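Local coordinates for protein pyruvate kinase (Toxoplasma gondii, PDB 3GG8) that catalyses the last step of glycolysis, moving the phosphate of phosphoenolpyruvate onto ADP to yield pyruvate and ATP, and assembles from four subunits, at residues V402-C407 and L505-V510; H211-F216 and G241-R246; A124-V129 and L165-V170; A336-T341 and T372-P377. One frame throughout, in Å; residues are numbered along the deposited sequence.

Contact 1: residues V402-C407 and L505-V510; sequences VETAEC and LKVLTV
T404 packs against V507 and L505, joining helix 393-407 to strand 502-509 in the C-terminal alpha/beta domain of pyruvate kinase. This strand is the outermost one, within this chain, of a mixed sheet. The helix rests on it.

The apolar part is carried by methyl groups. T404 CG2 reaches V507 CG2 at 3.8 Å, and the two side chains meet at an oblique angle. T404 CG2 lies opposite the backbone N across the CA-CB bond. That rotation sends the methyl to the strand. L505 fills the neighbouring place on the same side of the strand and also packs on V397, A400 and A401 of the helix. K506, between them, turns the other way and makes a salt bridge with D466.

The polar part stays within the helix. T404 OG1 is hydrogen-bonded to A400 O, one turn earlier, so the buried hydroxyl is satisfied without help from the strand. No hydrogen bond crosses between 402-407 and 505-510.

The subunit interface completes the setting. L505, K506 and V507 pair antiparallel with a strand of the second subunit, so the sheet continues into it. A400 of that subunit packs on T404, and its T393 packs on V507. Within the chain, the hydroxyl of T404 makes only a loose approach, with OG1 at 4.4 Å from L505 CD1.

Contact 2: residues H211-F216 and G241-R246; sequences HDILNF and GLLGPR
I213 and L214 of helix 207-217 meet L242 and L243 at the C-terminal end of helix 233-243. In the first shell, I213 CG2 touches L243 CD2 at 3.8 Å. With CG1 of I213 beside the backbone N (chi1 -72°), CG2 falls trans to that N and is brought to L243. These two side chains run roughly perpendicular. The CA-CB bond of L243 points away from the other helix, but CD2 at the end of the chain comes back to make the touch. The other branch of I213 is looser, with CD1 at 4.5 Å from L242 CD2.

L214 comes in from the more exposed flank. Its CD2 lies 3.3 Å from L242 O, a close methyl-to-carbonyl approach, and 4.3 Å from L242 CG. Across the segments the nearest CA atoms are those of L214 and L243, 7.0 Å apart.

The second shell lies around this group. I205 touches both I213 and L242, and I250 backs L243. G244 takes a positive phi of 65°, which ends helix 233-243 just after L243 and turns the chain away. D212 pairs with K208 of its own helix and bonds to H74. Through H74 the helix is joined to helix 74-90. F216 sets its ring edge-to-face with F69 and H74.

Both helices belong to the outer layer of the (beta/alpha)8 barrel and flank strand 224-227 in sequence. No hydrogen bond or salt bridge crosses between the segments. The pairing therefore rests on aliphatic contacts, partly buried, and on one methyl set against a backbone carbonyl.

Contact 3: residues A124-V129 and L165-V170; sequences ATLKIV and LSVKVV
L126 and V167 have the nearest CA atoms of the two strands, 8.0 Å apart, and no hydrogen bond joins segments 124-129 and 165-170. Both strands belong to the strongly curved mixed sheet of the B domain, the small beta domain that pyruvate kinases carry inserted in the main barrel. Strand 176-181 lies between them in the sheet and pairs antiparallel with each. The contact is thus made by side chains across the inside of the curl.

L126 carries it. Its CG stands trans to the backbone N (chi1 172°), which extends the side chain from its strand to the other one. V167 answers with CG1, and the two side chains lie nearly perpendicular. L165, two residues earlier on the same face of its strand, adds a second surface for the same leucine.

Neighbouring strands pack around this group. I141 packs on L126, I160 on L165, and I158 on V167. T179 of the intervening strand packs on V167, while its OG1 hydrogen-bonds to L126 O. S166 points to the other side of the sheet, where R324 of the third subunit packs on it.

The touch itself depends on one methyl of L126. Its CD2 faces two neighbours on one side, V167 CG1 at 4.1 Å and L165 CD2 at 4.3 Å.

Contact 4: residues A336-T341 and T372-P377; sequences AVLDGT and TCVDYP
L338, in the last turn of helix 327-339, packs on C373 and V374 of the linker before helix 376-384. The tight part is at its CD2. This methyl is 3.5 Å from C373 CB and 3.9 Å from V374 CG2. CD1 is farther, 4.2 Å from C373 CB. The side chains of L338 and V374 pass alongside with opposite senses. V374 divides its branches: CG1 is trans to the backbone N (chi1 176°) and lies 3.5 Å above the ring plane of Y376, over the ring's margin, while CG2 meets L338.

V337 is looser here: its CG1 comes no nearer than 5.2 Å to V374 CG2. The outer side is formed by L338, C373 and V374, all partly exposed. The third subunit lies over part of it: its L293 packs on C373 and its K296 on L338.

D375 stands at the N-cap position of helix 376-384. A Schellman motif ends helix 327-339 after D339, with G340 as C-prime: T341 N bonds to A336 O, and G340 N makes a weak bond to V337 O. The chain then leads into barrel strand 343-346. D339 is tied to K296 and Q295 of helix 288-305 in its own chain, and V337 is buried against C367 and A370 of helix 356-371.

Overall arrangement
The four contacts sample the three parts of the pyruvate kinase subunit. Contact 2 is in the barrel's outer layer; contact 4 joins a barrel helix to the linker that follows helix 356-371. Their centres are about 36 Å apart on opposite sides of the chain's centre. Contact 3 is in the B domain, and contact 1 in the C-terminal domain. These two are the most distant pair, about 63 Å between centres. Contact 4 leads toward contact 1: helices 376-384 and 393-407 are consecutive, and the nearest atoms of contacts 1 and 4 are about 5 Å apart. None of the contacts touch. As in relatives, the active site probably lies between the barrel and the B domain. Contacts 1, 3 and 4 also meet neighbouring subunits; contact 2 does not.

Contact 1: residues V402-C407 and L505-V510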
loop_
_atom_site.group_PDB
_atom_site.type_symbol
_atom_site.label_atom_id
_atom_site.label_comp_id
_atom_site.label_asym_id
_atom_site.label_seq_id
_atom_site.Cartn_x
_atom_site.Cartn_y
_atom_site.Cartn_z
ATOM N N VAL C 402 5.501 18.716 -0.797
ATOM C CA VAL C 402 5.802 17.954 0.415
ATOM C C VAL C 402 6.587 16.662 0.082
ATOM O O VAL C 402 7.653 16.408 0.658
ATOM C CB VAL C 402 4.502 17.659 1.197
ATOM C CG1 VAL C 402 4.780 16.818 2.435
ATOM C CG2 VAL C 402 3.795 18.970 1.562
ATOM N N GLU C 403 6.063 15.881 -0.863
ATOM C CA GLU C 403 6.735 14.703 -1.418
ATOM C C GLU C 403 8.145 14.970 -1.915
ATOM O O GLU C 403 9.065 14.217 -1.615
ATOM C CB GLU C 403 5.947 14.149 -2.605
ATOM C CG GLU C 403 4.749 13.306 -2.263
ATOM C CD GLU C 403 4.008 12.800 -3.504
ATOM O OE1 GLU C 403 4.540 12.939 -4.636
ATOM O OE2 GLU C 403 2.886 12.251 -3.342
ATOM N N THR C 404 8.292 16.016 -2.722
ATOM C CA THR C 404 9.581 16.360 -3.325
ATOM C C THR C 404 10.566 16.844 -2.270
ATOM O O THR C 404 11.744 16.463 -2.311
ATOM C CB THR C 404 9.421 17.402 -4.443
ATOM O OG1 THR C 404 8.479 16.904 -5.400
ATOM C CG2 THR C 404 10.753 17.654 -5.155
ATOM N N ALA C 405 10.071 17.668 -1.330
ATOM C CA ALA C 405 10.880 18.155 -0.207
ATOM C C ALA C 405 11.505 17.001 0.551
ATOM O O ALA C 405 12.696 17.023 0.868
ATOM C CB ALA C 405 10.048 18.999 0.739
ATOM N N GLU C 406 10.683 16.001 0.846
ATOM C CA GLU C 406 11.135 14.766 1.486
ATOM C C GLU C 406 12.120 14.002 0.592
ATOM O O GLU C 406 13.152 13.516 1.051
ATOM C CB GLU C 406 9.910 13.910 1.826
ATOM C CG GLU C 406 10.161 12.436 2.066
ATOM C CD GLU C 406 11.036 12.181 3.273
ATOM O OE1 GLU C 406 10.839 12.861 4.308
ATOM O OE2 GLU C 406 11.921 11.294 3.178
ATOM N N CYS C 407 11.800 13.921 -0.690
ATOM C CA CYS C 407 12.599 13.158 -1.633
ATOM C C CYS C 407 14.025 13.713 -1.786
ATOM O O CYS C 407 14.983 12.944 -1.838
ATOM C CB CYS C 407 11.877 13.117 -2.975
ATOM S SG CYS C 407 12.248 11.697 -3.973
ATOM N N LEU C 505 6.245 24.863 -8.795
ATOM C CA LEU C 505 7.054 24.196 -7.801
ATOM C C LEU C 505 8.465 24.216 -8.341
ATOM O O LEU C 505 8.735 23.690 -9.409
ATOM C CB LEU C 505 6.556 22.767 -7.567
ATOM C CG LEU C 505 7.240 21.775 -6.606
ATOM C CD1 LEU C 505 6.333 20.576 -6.450
ATOM C CD2 LEU C 505 8.583 21.312 -7.102
ATOM N N LYS C 506 9.359 24.857 -7.602
ATOM C CA LYS C 506 10.762 24.930 -7.971
ATOM C C LYS C 506 11.617 24.232 -6.930
ATOM O O LYS C 506 11.371 24.349 -5.738
ATOM C CB LYS C 506 11.205 26.383 -8.045
ATOM C CG LYS C 506 10.947 27.058 -9.342
ATOM C CD LYS C 506 12.051 28.061 -9.633
ATOM C CE LYS C 506 11.567 29.162 -10.583
ATOM N NZ LYS C 506 12.682 29.951 -11.194
ATOM N N VAL C 507 12.644 23.522 -7.378
ATOM C CA VAL C 507 13.649 23.024 -6.452
ATOM C C VAL C 507 14.948 23.742 -6.772
ATOM O O VAL C 507 15.403 23.762 -7.915
ATOM C CB VAL C 507 13.816 21.487 -6.485
ATOM C CG1 VAL C 507 14.778 21.040 -5.382
ATOM C CG2 VAL C 507 12.470 20.794 -6.318
ATOM N N LEU C 508 15.529 24.362 -5.756
ATOM C CA LEU C 508 16.749 25.132 -5.956
ATOM C C LEU C 508 17.750 24.910 -4.818
ATOM O O LEU C 508 17.368 24.533 -3.701
ATOM C CB LEU C 508 16.425 26.626 -6.188
ATOM C CG LEU C 508 15.335 27.312 -5.361
ATOM N N THR C 509 19.025 25.139 -5.115
ATOM C CA THR C 509 20.099 24.883 -4.177
ATOM C C THR C 509 20.701 26.185 -3.644
ATOM O O THR C 509 21.008 27.097 -4.419
ATOM C CB THR C 509 21.180 24.012 -4.849
ATOM O OG1 THR C 509 20.576 22.808 -5.355
ATOM C CG2 THR C 509 22.283 23.649 -3.870
ATOM N N VAL C 510 20.860 26.266 -2.321
ATOM C CA VAL C 510 21.491 27.420 -1.672
ATOM C C VAL C 510 22.941 27.558 -2.150
ATOM O O VAL C 510 23.699 26.580 -2.157
ATOM C CB VAL C 510 21.452 27.320 -0.120
ATOM C CG1 VAL C 510 21.909 28.634 0.524
ATOM C CG2 VAL C 510 20.058 26.951 0.363
#

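Contact 2: residues H211-F216 and G241-R246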
loop_
_atom_site.group_PDB
_atom_site.type_symbol
_atom_site.label_atom_id
_atom_site.label_comp_id
_atom_site.label_asym_id
_atom_site.label_seq_id
_atom_site.Cartn_x
_atom_site.Cartn_y
_atom_site.Cartn_z
ATOM N N HIS C 211 -21.815 45.004 18.703
ATOM C CA HIS C 211 -21.075 46.240 19.001
ATOM C C HIS C 211 -19.561 45.978 19.127
ATOM O O HIS C 211 -18.724 46.732 18.587
ATOM C CB HIS C 211 -21.651 46.869 20.281
ATOM C CG HIS C 211 -20.912 48.082 20.764
ATOM N ND1 HIS C 211 -20.846 49.256 20.042
ATOM C CD2 HIS C 211 -20.249 48.314 21.919
ATOM C CE1 HIS C 211 -20.151 50.148 20.726
ATOM N NE2 HIS C 211 -19.785 49.604 21.873
ATOM N N ASP C 212 -19.215 44.899 19.820
ATOM C CA ASP C 212 -17.828 44.497 19.964
ATOM C C ASP C 212 -17.172 44.121 18.638
ATOM O O ASP C 212 -16.018 44.453 18.404
ATOM C CB ASP C 212 -17.725 43.341 20.948
ATOM C CG ASP C 212 -18.194 43.721 22.349
ATOM O OD1 ASP C 212 -18.191 44.920 22.685
ATOM O OD2 ASP C 212 -18.547 42.811 23.119
ATOM N N ILE C 213 -17.897 43.433 17.765
ATOM C CA ILE C 213 -17.349 43.069 16.454
ATOM C C ILE C 213 -17.156 44.287 15.533
ATOM O O ILE C 213 -16.089 44.454 14.923
ATOM C CB ILE C 213 -18.227 42.002 15.754
ATOM C CG1 ILE C 213 -18.047 40.645 16.453
ATOM C CG2 ILE C 213 -17.909 41.915 14.244
ATOM C CD1 ILE C 213 -19.188 39.647 16.185
ATOM N N LEU C 214 -18.178 45.129 15.451
ATOM C CA LEU C 214 -18.179 46.236 14.501
ATOM C C LEU C 214 -17.404 47.450 15.005
ATOM O O LEU C 214 -16.661 48.062 14.243
ATOM C CB LEU C 214 -19.613 46.660 14.145
ATOM C CG LEU C 214 -20.599 45.690 13.470
ATOM C CD1 LEU C 214 -21.983 46.366 13.342
ATOM C CD2 LEU C 214 -20.119 45.222 12.089
ATOM N N ASN C 215 -17.593 47.803 16.279
ATOM C CA ASN C 215 -17.016 49.025 16.811
ATOM C C ASN C 215 -15.705 48.859 17.571
ATOM O O ASN C 215 -15.063 49.854 17.921
ATOM C CB ASN C 215 -18.073 49.821 17.578
ATOM C CG ASN C 215 -19.261 50.181 16.696
ATOM O OD1 ASN C 215 -20.419 49.977 17.061
ATOM N ND2 ASN C 215 -18.970 50.680 15.513
ATOM N N PHE C 216 -15.279 47.611 17.770
ATOM C CA PHE C 216 -13.945 47.356 18.244
ATOM C C PHE C 216 -13.169 46.486 17.244
ATOM O O PHE C 216 -12.170 46.947 16.674
ATOM C CB PHE C 216 -13.948 46.719 19.634
ATOM C CG PHE C 216 -12.583 46.695 20.289
ATOM C CD1 PHE C 216 -12.228 47.679 21.221
ATOM C CD2 PHE C 216 -11.662 45.707 19.965
ATOM C CE1 PHE C 216 -10.971 47.664 21.822
ATOM C CE2 PHE C 216 -10.396 45.678 20.551
ATOM C CZ PHE C 216 -10.046 46.665 21.490
ATOM N N GLY C 241 -21.828 38.376 7.205
ATOM C CA GLY C 241 -22.593 39.476 6.623
ATOM C C GLY C 241 -22.461 40.735 7.455
ATOM O O GLY C 241 -22.443 41.854 6.927
ATOM N N LEU C 242 -22.379 40.543 8.770
ATOM C CA LEU C 242 -22.130 41.621 9.725
ATOM C C LEU C 242 -20.801 42.298 9.428
ATOM O O LEU C 242 -20.737 43.523 9.360
ATOM C CB LEU C 242 -22.097 41.048 11.132
ATOM C CG LEU C 242 -22.709 41.736 12.333
ATOM C CD1 LEU C 242 -24.170 42.117 12.045
ATOM C CD2 LEU C 242 -22.600 40.791 13.527
ATOM N N LEU C 243 -19.758 41.487 9.244
ATOM C CA LEU C 243 -18.399 41.970 9.006
ATOM C C LEU C 243 -18.309 42.838 7.736
ATOM O O LEU C 243 -17.610 43.863 7.706
ATOM C CB LEU C 243 -17.425 40.789 8.936
ATOM C CG LEU C 243 -16.956 40.171 10.268
ATOM C CD1 LEU C 243 -16.243 38.853 10.065
ATOM C CD2 LEU C 243 -16.054 41.146 11.066
ATOM N N GLY C 244 -19.006 42.412 6.687
ATOM C CA GLY C 244 -19.139 43.201 5.471
ATOM C C GLY C 244 -17.828 43.391 4.749
ATOM O O GLY C 244 -16.835 42.742 5.086
ATOM N N PRO C 245 -17.818 44.271 3.734
ATOM C CA PRO C 245 -16.583 44.603 3.012
ATOM C C PRO C 245 -15.518 45.255 3.902
ATOM O O PRO C 245 -14.331 44.977 3.735
ATOM C CB PRO C 245 -17.054 45.594 1.933
ATOM C CG PRO C 245 -18.511 45.342 1.798
ATOM C CD PRO C 245 -18.982 44.981 3.172
ATOM N N ARG C 246 -15.936 46.112 4.833
ATOM C CA ARG C 246 -14.982 46.781 5.719
ATOM C C ARG C 246 -14.292 45.784 6.653
ATOM O O ARG C 246 -13.200 46.046 7.137
ATOM C CB ARG C 246 -15.644 47.915 6.509
#

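Contact 3: residues A124-V129 and L165-V170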
loop_
_atom_site.group_PDB
_atom_site.type_symbol
_atom_site.label_atom_id
_atom_site.label_comp_id
_atom_site.label_asym_id
_atom_site.label_seq_id
_atom_site.Cartn_x
_atom_site.Cartn_y
_atom_site.Cartn_z
ATOM N N ALA C 124 -33.226 15.711 46.793
ATOM C CA ALA C 124 -34.081 16.818 47.210
ATOM C C ALA C 124 -34.607 17.602 46.005
ATOM O O ALA C 124 -33.963 17.667 44.950
ATOM C CB ALA C 124 -33.360 17.739 48.192
ATOM N N THR C 125 -35.792 18.176 46.199
ATOM C CA THR C 125 -36.547 18.916 45.191
ATOM C C THR C 125 -36.071 20.368 45.085
ATOM O O THR C 125 -35.986 21.068 46.093
ATOM C CB THR C 125 -38.051 18.898 45.572
ATOM O OG1 THR C 125 -38.537 17.550 45.507
ATOM C CG2 THR C 125 -38.887 19.796 44.663
ATOM N N LEU C 126 -35.785 20.810 43.861
ATOM C CA LEU C 126 -35.487 22.218 43.577
ATOM C C LEU C 126 -36.361 22.782 42.452
ATOM O O LEU C 126 -36.298 22.325 41.306
ATOM C CB LEU C 126 -34.009 22.412 43.234
ATOM C CG LEU C 126 -33.497 23.770 42.725
ATOM C CD1 LEU C 126 -33.627 24.879 43.775
ATOM C CD2 LEU C 126 -32.043 23.622 42.282
ATOM N N LYS C 127 -37.172 23.776 42.791
ATOM C CA LYS C 127 -37.946 24.499 41.804
ATOM C C LYS C 127 -37.047 25.548 41.167
ATOM O O LYS C 127 -36.357 26.288 41.871
ATOM C CB LYS C 127 -39.161 25.153 42.469
ATOM C CG LYS C 127 -40.136 25.821 41.516
ATOM C CD LYS C 127 -41.468 25.984 42.212
ATOM C CE LYS C 127 -42.349 27.020 41.530
ATOM N NZ LYS C 127 -43.698 27.046 42.198
ATOM N N ILE C 128 -37.023 25.592 39.836
ATOM C CA ILE C 128 -36.340 26.674 39.146
ATOM C C ILE C 128 -37.349 27.509 38.385
ATOM O O ILE C 128 -37.980 27.027 37.455
ATOM C CB ILE C 128 -35.221 26.173 38.219
ATOM C CG1 ILE C 128 -34.192 25.374 39.018
ATOM C CG2 ILE C 128 -34.539 27.362 37.483
ATOM C CD1 ILE C 128 -33.104 24.772 38.166
ATOM N N VAL C 129 -37.488 28.768 38.787
ATOM C CA VAL C 129 -38.495 29.669 38.206
ATOM C C VAL C 129 -37.916 30.626 37.161
ATOM O O VAL C 129 -36.698 30.824 37.087
ATOM C CB VAL C 129 -39.267 30.490 39.295
ATOM C CG1 VAL C 129 -39.839 29.576 40.394
ATOM C CG2 VAL C 129 -38.392 31.602 39.892
ATOM N N LEU C 165 -23.595 21.284 40.792
ATOM C CA LEU C 165 -24.851 20.641 41.126
ATOM C C LEU C 165 -25.489 20.188 39.833
ATOM O O LEU C 165 -25.487 20.926 38.833
ATOM C CB LEU C 165 -25.771 21.617 41.865
ATOM C CG LEU C 165 -27.231 21.241 42.129
ATOM C CD1 LEU C 165 -27.395 20.087 43.132
ATOM C CD2 LEU C 165 -27.965 22.467 42.609
ATOM N N SER C 166 -26.009 18.965 39.867
ATOM C CA SER C 166 -26.725 18.382 38.757
ATOM C C SER C 166 -28.148 18.046 39.189
ATOM O O SER C 166 -28.353 17.316 40.168
ATOM C CB SER C 166 -26.006 17.134 38.264
ATOM O OG SER C 166 -26.765 16.493 37.264
ATOM N N VAL C 167 -29.123 18.603 38.473
ATOM C CA VAL C 167 -30.527 18.289 38.718
ATOM C C VAL C 167 -31.156 17.607 37.491
ATOM O O VAL C 167 -30.824 17.939 36.344
ATOM C CB VAL C 167 -31.358 19.533 39.175
ATOM C CG1 VAL C 167 -30.790 20.135 40.470
ATOM C CG2 VAL C 167 -31.425 20.597 38.082
ATOM N N LYS C 168 -32.035 16.633 37.744
ATOM C CA LYS C 168 -32.843 16.018 36.685
ATOM C C LYS C 168 -34.216 16.687 36.685
ATOM O O LYS C 168 -34.823 16.856 37.748
ATOM C CB LYS C 168 -32.995 14.503 36.912
ATOM C CG LYS C 168 -33.257 13.675 35.638
ATOM C CD LYS C 168 -34.233 12.511 35.876
ATOM C CE LYS C 168 -33.547 11.207 36.325
ATOM N NZ LYS C 168 -32.779 10.523 35.224
ATOM N N VAL C 169 -34.699 17.070 35.503
ATOM C CA VAL C 169 -36.026 17.696 35.364
ATOM C C VAL C 169 -37.152 16.668 35.577
ATOM O O VAL C 169 -37.185 15.624 34.929
ATOM C CB VAL C 169 -36.206 18.420 33.988
ATOM C CG1 VAL C 169 -37.605 19.004 33.861
ATOM C CG2 VAL C 169 -35.162 19.514 33.795
ATOM N N VAL C 170 -38.070 16.987 36.483
ATOM C CA VAL C 170 -39.161 16.089 36.848
ATOM C C VAL C 170 -40.492 16.560 36.228
ATOM O O VAL C 170 -41.314 15.742 35.799
ATOM C CB VAL C 170 -39.242 15.927 38.401
ATOM C CG1 VAL C 170 -40.593 15.400 38.849
ATOM C CG2 VAL C 170 -38.132 14.999 38.890
#

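Contact 4: residues A336-T341 and T372-P377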
loop_
_atom_site.group_PDB
_atom_site.type_symbol
_atom_site.label_atom_id
_atom_site.label_comp_id
_atom_site.label_asym_id
_atom_site.label_seq_id
_atom_site.Cartn_x
_atom_site.Cartn_y
_atom_site.Cartn_z
ATOM N N ALA C 336 -3.301 16.738 22.343
ATOM C CA ALA C 336 -3.970 17.641 21.396
ATOM C C ALA C 336 -3.092 17.855 20.161
ATOM O O ALA C 336 -3.592 17.809 19.032
ATOM C CB ALA C 336 -4.307 18.988 22.047
ATOM N N VAL C 337 -1.789 18.077 20.392
ATOM C CA VAL C 337 -0.787 18.168 19.315
ATOM C C VAL C 337 -0.784 16.889 18.464
ATOM O O VAL C 337 -0.791 16.949 17.231
ATOM C CB VAL C 337 0.636 18.492 19.866
ATOM C CG1 VAL C 337 1.688 18.437 18.764
ATOM C CG2 VAL C 337 0.651 19.864 20.554
ATOM N N LEU C 338 -0.818 15.735 19.136
ATOM C CA LEU C 338 -0.796 14.454 18.447
ATOM C C LEU C 338 -2.107 14.134 17.745
ATOM O O LEU C 338 -2.121 13.379 16.782
ATOM C CB LEU C 338 -0.402 13.321 19.398
ATOM C CG LEU C 338 1.083 13.334 19.757
ATOM C CD1 LEU C 338 1.305 12.520 21.001
ATOM C CD2 LEU C 338 1.909 12.816 18.593
ATOM N N ASP C 339 -3.203 14.691 18.247
ATOM C CA ASP C 339 -4.505 14.610 17.598
ATOM C C ASP C 339 -4.436 15.373 16.269
ATOM O O ASP C 339 -5.167 15.055 15.332
ATOM C CB ASP C 339 -5.584 15.275 18.469
ATOM C CG ASP C 339 -6.175 14.342 19.527
ATOM O OD1 ASP C 339 -5.680 13.193 19.686
ATOM O OD2 ASP C 339 -7.154 14.787 20.190
ATOM N N GLY C 340 -3.588 16.403 16.226
ATOM C CA GLY C 340 -3.341 17.169 15.007
ATOM C C GLY C 340 -3.651 18.650 15.098
ATOM O O GLY C 340 -3.825 19.310 14.079
ATOM N N THR C 341 -3.694 19.188 16.308
ATOM C CA THR C 341 -4.136 20.571 16.507
ATOM C C THR C 341 -3.174 21.598 15.900
ATOM O O THR C 341 -1.964 21.403 15.928
ATOM C CB THR C 341 -4.390 20.893 18.019
ATOM O OG1 THR C 341 -5.210 22.069 18.125
ATOM C CG2 THR C 341 -3.070 21.107 18.770
ATOM N N THR C 372 8.005 15.446 18.671
ATOM C CA THR C 372 8.944 14.299 18.678
ATOM C C THR C 372 8.256 12.985 18.287
ATOM O O THR C 372 8.845 12.144 17.611
ATOM C CB THR C 372 9.605 14.174 20.082
ATOM O OG1 THR C 372 10.857 14.863 20.081
ATOM C CG2 THR C 372 9.810 12.745 20.520
ATOM N N CYS C 373 7.004 12.823 18.712
ATOM C CA CYS C 373 6.234 11.599 18.467
ATOM C C CYS C 373 5.650 11.484 17.065
ATOM O O CYS C 373 5.254 10.393 16.652
ATOM C CB CYS C 373 5.077 11.510 19.456
ATOM S SG CYS C 373 5.479 10.719 20.963
ATOM N N VAL C 374 5.560 12.604 16.350
ATOM C CA VAL C 374 4.841 12.637 15.073
ATOM C C VAL C 374 5.546 11.838 13.963
ATOM O O VAL C 374 6.747 12.016 13.704
ATOM C CB VAL C 374 4.524 14.098 14.627
ATOM C CG1 VAL C 374 3.876 14.118 13.257
ATOM C CG2 VAL C 374 3.609 14.786 15.644
ATOM N N ASP C 375 4.787 10.934 13.346
ATOM C CA ASP C 375 5.236 10.179 12.176
ATOM C C ASP C 375 4.765 10.935 10.924
ATOM O O ASP C 375 3.597 10.819 10.508
ATOM C CB ASP C 375 4.684 8.739 12.213
ATOM C CG ASP C 375 5.374 7.799 11.205
ATOM O OD1 ASP C 375 5.236 6.561 11.354
ATOM O OD2 ASP C 375 6.050 8.277 10.265
ATOM N N TYR C 376 5.683 11.718 10.344
ATOM C CA TYR C 376 5.377 12.601 9.210
ATOM C C TYR C 376 5.057 11.864 7.894
ATOM O O TYR C 376 4.128 12.267 7.182
ATOM C CB TYR C 376 6.464 13.676 9.021
ATOM C CG TYR C 376 6.478 14.726 10.112
ATOM C CD1 TYR C 376 5.417 15.628 10.250
ATOM C CD2 TYR C 376 7.546 14.823 11.014
ATOM C CE1 TYR C 376 5.410 16.601 11.259
ATOM C CE2 TYR C 376 7.551 15.798 12.035
ATOM C CZ TYR C 376 6.477 16.679 12.148
ATOM O OH TYR C 376 6.453 17.637 13.139
ATOM N N PRO C 377 5.823 10.800 7.555
ATOM C CA PRO C 377 5.424 9.961 6.411
ATOM C C PRO C 377 4.025 9.338 6.544
ATOM O O PRO C 377 3.286 9.282 5.553
ATOM C CB PRO C 377 6.498 8.864 6.386
ATOM C CG PRO C 377 7.679 9.476 7.049
ATOM C CD PRO C 377 7.097 10.335 8.140
#